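PDB 1H1O: cytochrome C-552, which carries electrons in the periplasm as a diheme, high-potential cytochrome of the c4 type. Local coordinates for residues V32-Y42 with G129-R140. Numbering follows the deposited sequence.
Sequences VPRLAGQHKSY and GAGPFPRLAGQR. With HEM (protoporphyrin IX containing Fe), chain C.
Matching Pro-Arg-Leu-Ala-Gly-Gln loops of the two cytochrome c domains of this diheme c4 protein meet here, and Gln38 and Gln139 make reciprocal bonds across the domain interface. Gln38 OE1 receives Arg135 N on a lone pair at 2.7 Å, while its NE2 donates to Arg135 O at 3.1 Å, nearly straight (176°) and in the amide plane. Gln139 grips the other loop likewise: Arg34 N reaches its OE1 at 2.9 Å and its NE2 returns a bond to Arg34 O. Each glutamine side chain has CG anti to the backbone N (chi1 -170° in Gln38, -171° in Gln139) and bends at chi2, bringing the amide against the opposite backbone. Both OE1 atoms also accept the next residue's N-H, from His39 and Arg140; with the NE2 bond, three hydrogen bonds hold each amide's orientation. The pseudo-twofold pairing joins two heme-binding loops: Pro33 O is hydrogen-bonded to His20 ND1 and Pro134 O to His123 ND1, the predicted axial ligands of the two hemes. Arg34 runs extended past Gln139, and its NH1 donates to Gly138 O at 2.6 Å, near the guanidinium plane. Arg140 CG lies 3.5 Å above the centre of that guanidinium; the two arginines cross at about a right angle, their like charges probably eased by Asp26, salt-bridged to Arg34 NE, while Arg140 NH1 is hydrogen-bonded to Thr27 OG1. At the other end Pro134 CB sits squarely over the Tyr42 ring, a CH-pi contact 3.4 Å from the centroid, and the proline's CG and CD rest on the heme. Tyr42 OH is hydrogen-bonded to heme O2A (3.0 Å) and to Arg156, tying the first domain to the second domain's propionate. One face of the His39 ring meets Ala130 CA, offset toward the rim, and its NE2 is hydrogen-bonded to Gln128 O.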
ATOM      1  N   VAL A  32      -3.974  -5.474   6.516  1.00 35.55           N
ATOM      2  CA  VAL A  32      -3.864  -4.161   7.142  1.00 35.35           C
ATOM      3  C   VAL A  32      -2.462  -3.726   6.784  1.00 34.62           C
ATOM      4  O   VAL A  32      -1.483  -4.330   7.202  1.00 32.63           O
ATOM      5  CB  VAL A  32      -4.002  -4.197   8.667  1.00 34.68           C
ATOM      6  CG1 VAL A  32      -3.814  -2.790   9.218  1.00 35.34           C
ATOM      7  CG2 VAL A  32      -5.379  -4.710   9.057  1.00 37.04           C
ATOM      8  N   PRO A  33      -2.348  -2.666   5.990  1.00 34.74           N
ATOM      9  CA  PRO A  33      -1.031  -2.189   5.582  1.00 35.17           C
ATOM     10  C   PRO A  33      -0.268  -1.503   6.677  1.00 36.20           C
ATOM     11  O   PRO A  33      -0.851  -0.895   7.588  1.00 38.19           O
ATOM     12  CB  PRO A  33      -1.357  -1.235   4.450  1.00 34.64           C
ATOM     13  CG  PRO A  33      -2.600  -0.579   4.962  1.00 33.84           C
ATOM     14  CD  PRO A  33      -3.402  -1.755   5.524  1.00 33.74           C
ATOM     15  N   ARG A  34       1.049  -1.619   6.583  1.00 37.11           N
ATOM     16  CA  ARG A  34       1.935  -0.954   7.511  1.00 36.13           C
ATOM     17  C   ARG A  34       1.849   0.499   7.066  1.00 36.75           C
ATOM     18  O   ARG A  34       1.627   0.778   5.889  1.00 36.19           O
ATOM     19  CB  ARG A  34       3.351  -1.511   7.358  1.00 36.50           C
ATOM     20  CG  ARG A  34       3.405  -2.980   7.758  1.00 34.25           C
ATOM     21  CD  ARG A  34       4.764  -3.592   7.552  1.00 33.42           C
ATOM     22  NE  ARG A  34       4.740  -4.996   7.949  1.00 33.88           N
ATOM     23  CZ  ARG A  34       5.158  -5.994   7.181  1.00 36.60           C
ATOM     24  NH1 ARG A  34       5.632  -5.738   5.966  1.00 36.90           N
ATOM     25  NH2 ARG A  34       5.119  -7.240   7.632  1.00 34.54           N
ATOM     26  N   LEU A  35       2.008   1.422   8.001  1.00 37.72           N
ATOM     27  CA  LEU A  35       1.907   2.839   7.688  1.00 38.06           C
ATOM     28  C   LEU A  35       3.197   3.601   7.902  1.00 37.47           C
ATOM     29  O   LEU A  35       3.367   4.696   7.361  1.00 37.38           O
ATOM     30  CB  LEU A  35       0.815   3.474   8.542  1.00 38.90           C
ATOM     31  CG  LEU A  35      -0.534   2.768   8.450  1.00 41.37           C
ATOM     32  CD1 LEU A  35      -1.566   3.523   9.298  1.00 40.11           C
ATOM     33  CD2 LEU A  35      -0.958   2.700   6.990  1.00 39.77           C
ATOM     34  N   ALA A  36       4.085   3.029   8.711  1.00 38.19           N
ATOM     35  CA  ALA A  36       5.366   3.648   9.022  1.00 39.42           C
ATOM     36  C   ALA A  36       6.142   4.112   7.777  1.00 40.01           C
ATOM     37  O   ALA A  36       6.409   3.331   6.860  1.00 39.71           O
ATOM     38  CB  ALA A  36       6.221   2.679   9.832  1.00 37.29           C
ATOM     39  N   GLY A  37       6.489   5.392   7.749  1.00 40.77           N
ATOM     40  CA  GLY A  37       7.257   5.907   6.634  1.00 42.41           C
ATOM     41  C   GLY A  37       6.503   6.160   5.346  1.00 43.26           C
ATOM     42  O   GLY A  37       7.103   6.590   4.361  1.00 45.12           O
ATOM     43  N   GLN A  38       5.200   5.893   5.329  1.00 42.52           N
ATOM     44  CA  GLN A  38       4.422   6.135   4.122  1.00 41.36           C
ATOM     45  C   GLN A  38       4.448   7.654   3.952  1.00 42.84           C
ATOM     46  O   GLN A  38       4.472   8.392   4.940  1.00 42.56           O
ATOM     47  CB  GLN A  38       2.989   5.635   4.295  1.00 40.65           C
ATOM     48  CG  GLN A  38       2.167   5.621   3.008  1.00 39.29           C
ATOM     49  CD  GLN A  38       2.903   4.928   1.861  1.00 39.70           C
ATOM     50  OE1 GLN A  38       3.597   5.575   1.079  1.00 36.50           O
ATOM     51  NE2 GLN A  38       2.777   3.600   1.782  1.00 37.60           N
ATOM     52  N   HIS A  39       4.453   8.127   2.714  1.00 41.81           N
ATOM     53  CA  HIS A  39       4.511   9.563   2.473  1.00 42.74           C
ATOM     54  C   HIS A  39       3.263  10.296   2.945  1.00 42.78           C
ATOM     55  O   HIS A  39       2.139   9.803   2.808  1.00 41.73           O
ATOM     56  CB  HIS A  39       4.773   9.819   0.991  1.00 42.97           C
ATOM     57  CG  HIS A  39       5.982   9.104   0.481  1.00 43.25           C
ATOM     58  ND1 HIS A  39       7.239   9.314   1.003  1.00 43.03           N
ATOM     59  CD2 HIS A  39       6.116   8.129  -0.450  1.00 42.84           C
ATOM     60  CE1 HIS A  39       8.096   8.495   0.420  1.00 44.64           C
ATOM     61  NE2 HIS A  39       7.440   7.765  -0.465  1.00 43.76           N
ATOM     62  N   LYS A  40       3.483  11.473   3.521  1.00 42.84           N
ATOM     63  CA  LYS A  40       2.416  12.301   4.061  1.00 43.37           C
ATOM     64  C   LYS A  40       1.254  12.490   3.096  1.00 43.02           C
ATOM     65  O   LYS A  40       0.118  12.129   3.395  1.00 43.48           O
ATOM     66  CB  LYS A  40       2.980  13.664   4.487  1.00 44.21           C
ATOM     67  CG  LYS A  40       3.942  13.587   5.677  1.00 47.36           C
ATOM     68  CD  LYS A  40       4.437  14.962   6.129  1.00 51.06           C
ATOM     69  CE  LYS A  40       5.560  15.500   5.242  1.00 51.29           C
ATOM     70  NZ  LYS A  40       6.805  14.695   5.396  1.00 54.58           N
ATOM     71  N   SER A  41       1.541  13.062   1.936  1.00 42.72           N
ATOM     72  CA  SER A  41       0.506  13.302   0.946  1.00 41.64           C
ATOM     73  C   SER A  41      -0.263  12.033   0.630  1.00 38.66           C
ATOM     74  O   SER A  41      -1.465  12.077   0.406  1.00 39.66           O
ATOM     75  CB  SER A  41       1.126  13.848  -0.334  1.00 41.61           C
ATOM     76  OG  SER A  41       2.262  13.070  -0.674  1.00 48.48           O
ATOM     77  N   TYR A  42       0.419  10.900   0.595  1.00 36.50           N
ATOM     78  CA  TYR A  42      -0.291   9.673   0.292  1.00 37.00           C
ATOM     79  C   TYR A  42      -1.256   9.315   1.427  1.00 37.09           C
ATOM     80  O   TYR A  42      -2.454   9.091   1.197  1.00 34.83           O
ATOM     81  CB  TYR A  42       0.670   8.510   0.077  1.00 34.74           C
ATOM     82  CG  TYR A  42      -0.091   7.245  -0.226  1.00 35.69           C
ATOM     83  CD1 TYR A  42      -0.650   7.042  -1.482  1.00 33.79           C
ATOM     84  CD2 TYR A  42      -0.291   6.271   0.753  1.00 35.18           C
ATOM     85  CE1 TYR A  42      -1.384   5.911  -1.761  1.00 35.38           C
ATOM     86  CE2 TYR A  42      -1.023   5.125   0.481  1.00 31.91           C
ATOM     87  CZ  TYR A  42      -1.567   4.952  -0.783  1.00 33.59           C
ATOM     88  OH  TYR A  42      -2.263   3.815  -1.104  1.00 32.53           O
ATOM     89  N   GLY A 129       8.640   5.048  -3.287  1.00 37.29           N
ATOM     90  CA  GLY A 129       7.561   5.959  -3.592  1.00 37.37           C
ATOM     91  C   GLY A 129       7.987   7.401  -3.434  1.00 38.07           C
ATOM     92  O   GLY A 129       9.164   7.694  -3.269  1.00 38.43           O
ATOM     93  N   ALA A 130       7.021   8.307  -3.495  1.00 37.87           N
ATOM     94  CA  ALA A 130       7.283   9.725  -3.355  1.00 39.44           C
ATOM     95  C   ALA A 130       5.955  10.453  -3.373  1.00 40.38           C
ATOM     96  O   ALA A 130       5.155  10.278  -4.292  1.00 40.94           O
ATOM     97  CB  ALA A 130       8.164  10.222  -4.508  1.00 40.64           C
ATOM     98  N   GLY A 131       5.725  11.263  -2.348  1.00 41.15           N
ATOM     99  CA  GLY A 131       4.498  12.027  -2.273  1.00 41.30           C
ATOM    100  C   GLY A 131       3.251  11.188  -2.483  1.00 42.10           C
ATOM    101  O   GLY A 131       3.018  10.219  -1.753  1.00 41.13           O
ATOM    102  N   PRO A 132       2.442  11.528  -3.497  1.00 41.09           N
ATOM    103  CA  PRO A 132       1.204  10.813  -3.801  1.00 40.64           C
ATOM    104  C   PRO A 132       1.455   9.401  -4.324  1.00 40.34           C
ATOM    105  O   PRO A 132       0.524   8.595  -4.418  1.00 40.62           O
ATOM    106  CB  PRO A 132       0.533  11.729  -4.814  1.00 39.44           C
ATOM    107  CG  PRO A 132       1.710  12.208  -5.612  1.00 39.43           C
ATOM    108  CD  PRO A 132       2.770  12.492  -4.566  1.00 40.64           C
ATOM    109  N   PHE A 133       2.707   9.106  -4.671  1.00 38.43           N
ATOM    110  CA  PHE A 133       3.066   7.768  -5.137  1.00 37.91           C
ATOM    111  C   PHE A 133       3.568   7.071  -3.885  1.00 37.50           C
ATOM    112  O   PHE A 133       4.644   7.380  -3.387  1.00 36.80           O
ATOM    113  CB  PHE A 133       4.162   7.823  -6.205  1.00 38.98           C
ATOM    114  CG  PHE A 133       3.749   8.559  -7.445  1.00 40.41           C
ATOM    115  CD1 PHE A 133       4.031   9.914  -7.593  1.00 41.68           C
ATOM    116  CD2 PHE A 133       3.019   7.912  -8.439  1.00 40.90           C
ATOM    117  CE1 PHE A 133       3.588  10.620  -8.715  1.00 43.33           C
ATOM    118  CE2 PHE A 133       2.569   8.599  -9.558  1.00 42.05           C
ATOM    119  CZ  PHE A 133       2.854   9.960  -9.701  1.00 43.45           C
ATOM    120  N   PRO A 134       2.782   6.120  -3.357  1.00 36.71           N
ATOM    121  CA  PRO A 134       3.100   5.366  -2.147  1.00 35.63           C
ATOM    122  C   PRO A 134       4.317   4.481  -2.153  1.00 34.61           C
ATOM    123  O   PRO A 134       4.705   3.907  -3.174  1.00 32.73           O
ATOM    124  CB  PRO A 134       1.820   4.560  -1.899  1.00 35.59           C
ATOM    125  CG  PRO A 134       1.408   4.244  -3.243  1.00 36.79           C
ATOM    126  CD  PRO A 134       1.561   5.580  -3.966  1.00 35.68           C
ATOM    127  N   ARG A 135       4.917   4.384  -0.974  1.00 33.35           N
ATOM    128  CA  ARG A 135       6.061   3.526  -0.774  1.00 33.22           C
ATOM    129  C   ARG A 135       5.429   2.149  -0.813  1.00 33.18           C
ATOM    130  O   ARG A 135       4.322   1.959  -0.313  1.00 32.84           O
ATOM    131  CB  ARG A 135       6.663   3.763   0.604  1.00 34.88           C
ATOM    132  CG  ARG A 135       7.684   2.727   0.996  1.00 37.19           C
ATOM    133  CD  ARG A 135       7.975   2.782   2.476  1.00 39.96           C
ATOM    134  NE  ARG A 135       9.070   1.886   2.844  1.00 43.32           N
ATOM    135  CZ  ARG A 135      10.336   2.273   2.980  1.00 45.42           C
ATOM    136  NH1 ARG A 135      10.671   3.545   2.778  1.00 46.87           N
ATOM    137  NH2 ARG A 135      11.262   1.393   3.329  1.00 47.02           N
ATOM    138  N   LEU A 136       6.110   1.197  -1.426  1.00 32.09           N
ATOM    139  CA  LEU A 136       5.602  -0.156  -1.479  1.00 31.70           C
ATOM    140  C   LEU A 136       6.638  -1.029  -0.791  1.00 31.65           C
ATOM    141  O   LEU A 136       6.344  -2.142  -0.352  1.00 30.99           O
ATOM    142  CB  LEU A 136       5.409  -0.593  -2.931  1.00 30.96           C
ATOM    143  CG  LEU A 136       4.375   0.245  -3.681  1.00 30.68           C
ATOM    144  CD1 LEU A 136       4.254  -0.248  -5.107  1.00 29.34           C
ATOM    145  CD2 LEU A 136       3.035   0.141  -2.968  1.00 30.10           C
ATOM    146  N   ALA A 137       7.860  -0.517  -0.716  1.00 30.99           N
ATOM    147  CA  ALA A 137       8.957  -1.238  -0.082  1.00 31.75           C
ATOM    148  C   ALA A 137       8.657  -1.507   1.401  1.00 32.04           C
ATOM    149  O   ALA A 137       8.493  -0.580   2.189  1.00 32.70           O
ATOM    150  CB  ALA A 137      10.233  -0.433  -0.213  1.00 29.67           C
ATOM    151  N   GLY A 138       8.575  -2.775   1.775  1.00 32.22           N
ATOM    152  CA  GLY A 138       8.314  -3.096   3.165  1.00 34.80           C
ATOM    153  C   GLY A 138       6.845  -3.302   3.478  1.00 35.75           C
ATOM    154  O   GLY A 138       6.493  -3.693   4.587  1.00 37.30           O
ATOM    155  N   GLN A 139       5.986  -3.027   2.507  1.00 35.66           N
ATOM    156  CA  GLN A 139       4.561  -3.208   2.701  1.00 35.38           C
ATOM    157  C   GLN A 139       4.287  -4.703   2.840  1.00 36.09           C
ATOM    158  O   GLN A 139       5.072  -5.536   2.373  1.00 36.64           O
ATOM    159  CB  GLN A 139       3.788  -2.636   1.516  1.00 34.62           C
ATOM    160  CG  GLN A 139       2.277  -2.595   1.721  1.00 34.81           C
ATOM    161  CD  GLN A 139       1.909  -2.040   3.086  1.00 34.85           C
ATOM    162  OE1 GLN A 139       1.908  -2.765   4.086  1.00 32.60           O
ATOM    163  NE2 GLN A 139       1.615  -0.747   3.139  1.00 30.73           N
ATOM    164  N   ARG A 140       3.188  -5.040   3.505  1.00 36.55           N
ATOM    165  CA  ARG A 140       2.818  -6.439   3.712  1.00 34.96           C
ATOM    166  C   ARG A 140       2.484  -7.111   2.390  1.00 35.70           C
ATOM    167  O   ARG A 140       1.900  -6.509   1.487  1.00 35.98           O
ATOM    168  CB  ARG A 140       1.626  -6.546   4.669  1.00 34.68           C
ATOM    169  CG  ARG A 140       1.814  -5.769   5.965  1.00 36.01           C
ATOM    170  CD  ARG A 140       1.078  -6.418   7.124  1.00 35.24           C
ATOM    171  NE  ARG A 140       1.401  -7.844   7.204  1.00 38.27           N
ATOM    172  CZ  ARG A 140       0.970  -8.657   8.165  1.00 37.77           C
ATOM    173  NH1 ARG A 140       0.195  -8.182   9.136  1.00 33.01           N
ATOM    174  NH2 ARG A 140       1.310  -9.942   8.149  1.00 35.89           N
TER
HETATM  175  CHA HEM C1184      -0.520   2.568  -5.573  1.00 29.37           C
HETATM  176  CHB HEM C1184       1.486  -1.466  -7.193  1.00 27.99           C
HETATM  177  CHC HEM C1184       2.893   0.909 -11.143  1.00 29.64           C
HETATM  178  CHD HEM C1184       0.938   4.916  -9.489  1.00 33.06           C
HETATM  179  C1A HEM C1184      -0.096   1.242  -5.659  1.00 28.33           C
HETATM  180  C2A HEM C1184      -0.360   0.219  -4.671  1.00 29.99           C
HETATM  181  C3A HEM C1184       0.208  -0.925  -5.109  1.00 29.35           C
HETATM  182  C4A HEM C1184       0.815  -0.583  -6.393  1.00 30.61           C
HETATM  183  CMA HEM C1184       0.237  -2.285  -4.476  1.00 29.03           C
HETATM  184  CAA HEM C1184      -1.133   0.438  -3.417  1.00 28.42           C
HETATM  185  CBA HEM C1184      -0.289   0.979  -2.272  1.00 33.43           C
HETATM  186  CGA HEM C1184      -0.941   1.018  -1.048  1.00 32.16           C
HETATM  187  O1A HEM C1184      -0.205   1.306  -0.060  1.00 36.33           O
HETATM  188  O2A HEM C1184      -2.151   0.815  -0.901  1.00 35.12           O
HETATM  189  C1B HEM C1184       2.039  -1.152  -8.419  1.00 31.46           C
HETATM  190  C2B HEM C1184       2.700  -2.122  -9.253  1.00 27.86           C
HETATM  191  C3B HEM C1184       3.062  -1.449 -10.377  1.00 29.65           C
HETATM  192  C4B HEM C1184       2.666  -0.083 -10.206  1.00 30.94           C
HETATM  193  CMB HEM C1184       2.871  -3.576  -8.878  1.00 30.02           C
HETATM  194  CAB HEM C1184       3.728  -1.937 -11.615  1.00 32.66           C
HETATM  195  CBB HEM C1184       3.028  -3.173 -12.261  1.00 31.08           C
HETATM  196  C1C HEM C1184       2.507   2.202 -11.041  1.00 30.66           C
HETATM  197  C2C HEM C1184       2.744   3.217 -12.037  1.00 32.16           C
HETATM  198  C3C HEM C1184       2.158   4.337 -11.548  1.00 32.75           C
HETATM  199  C4C HEM C1184       1.609   4.016 -10.282  1.00 32.20           C
HETATM  200  CMC HEM C1184       3.487   2.960 -13.334  1.00 32.27           C
HETATM  201  CAC HEM C1184       2.036   5.748 -12.164  1.00 33.26           C
HETATM  202  CBC HEM C1184       1.449   5.744 -13.612  1.00 32.34           C
HETATM  203  C1D HEM C1184       0.363   4.641  -8.263  1.00 34.03           C
HETATM  204  C2D HEM C1184      -0.358   5.628  -7.469  1.00 32.50           C
HETATM  205  C3D HEM C1184      -0.771   4.969  -6.386  1.00 33.03           C
HETATM  206  C4D HEM C1184      -0.292   3.572  -6.504  1.00 32.81           C
HETATM  207  CMD HEM C1184      -0.563   7.057  -7.871  1.00 32.21           C
HETATM  208  CAD HEM C1184      -1.588   5.471  -5.221  1.00 35.18           C
HETATM  209  CBD HEM C1184      -3.125   5.541  -5.639  1.00 36.37           C
HETATM  210  CGD HEM C1184      -3.906   6.334  -4.766  1.00 40.20           C
HETATM  211  O1D HEM C1184      -3.771   7.609  -4.753  1.00 40.12           O
HETATM  212  O2D HEM C1184      -4.747   5.797  -3.998  1.00 40.13           O
HETATM  213  NA  HEM C1184       0.615   0.748  -6.696  1.00 30.99           N
HETATM  214  NB  HEM C1184       2.019   0.099  -9.012  1.00 29.45           N
HETATM  215  NC  HEM C1184       1.811   2.715  -9.960  1.00 32.49           N
HETATM  216  ND  HEM C1184       0.392   3.399  -7.654  1.00 29.58           N
HETATM  217 FE   HEM C1184       1.232   1.749  -8.334  1.00 31.88          FE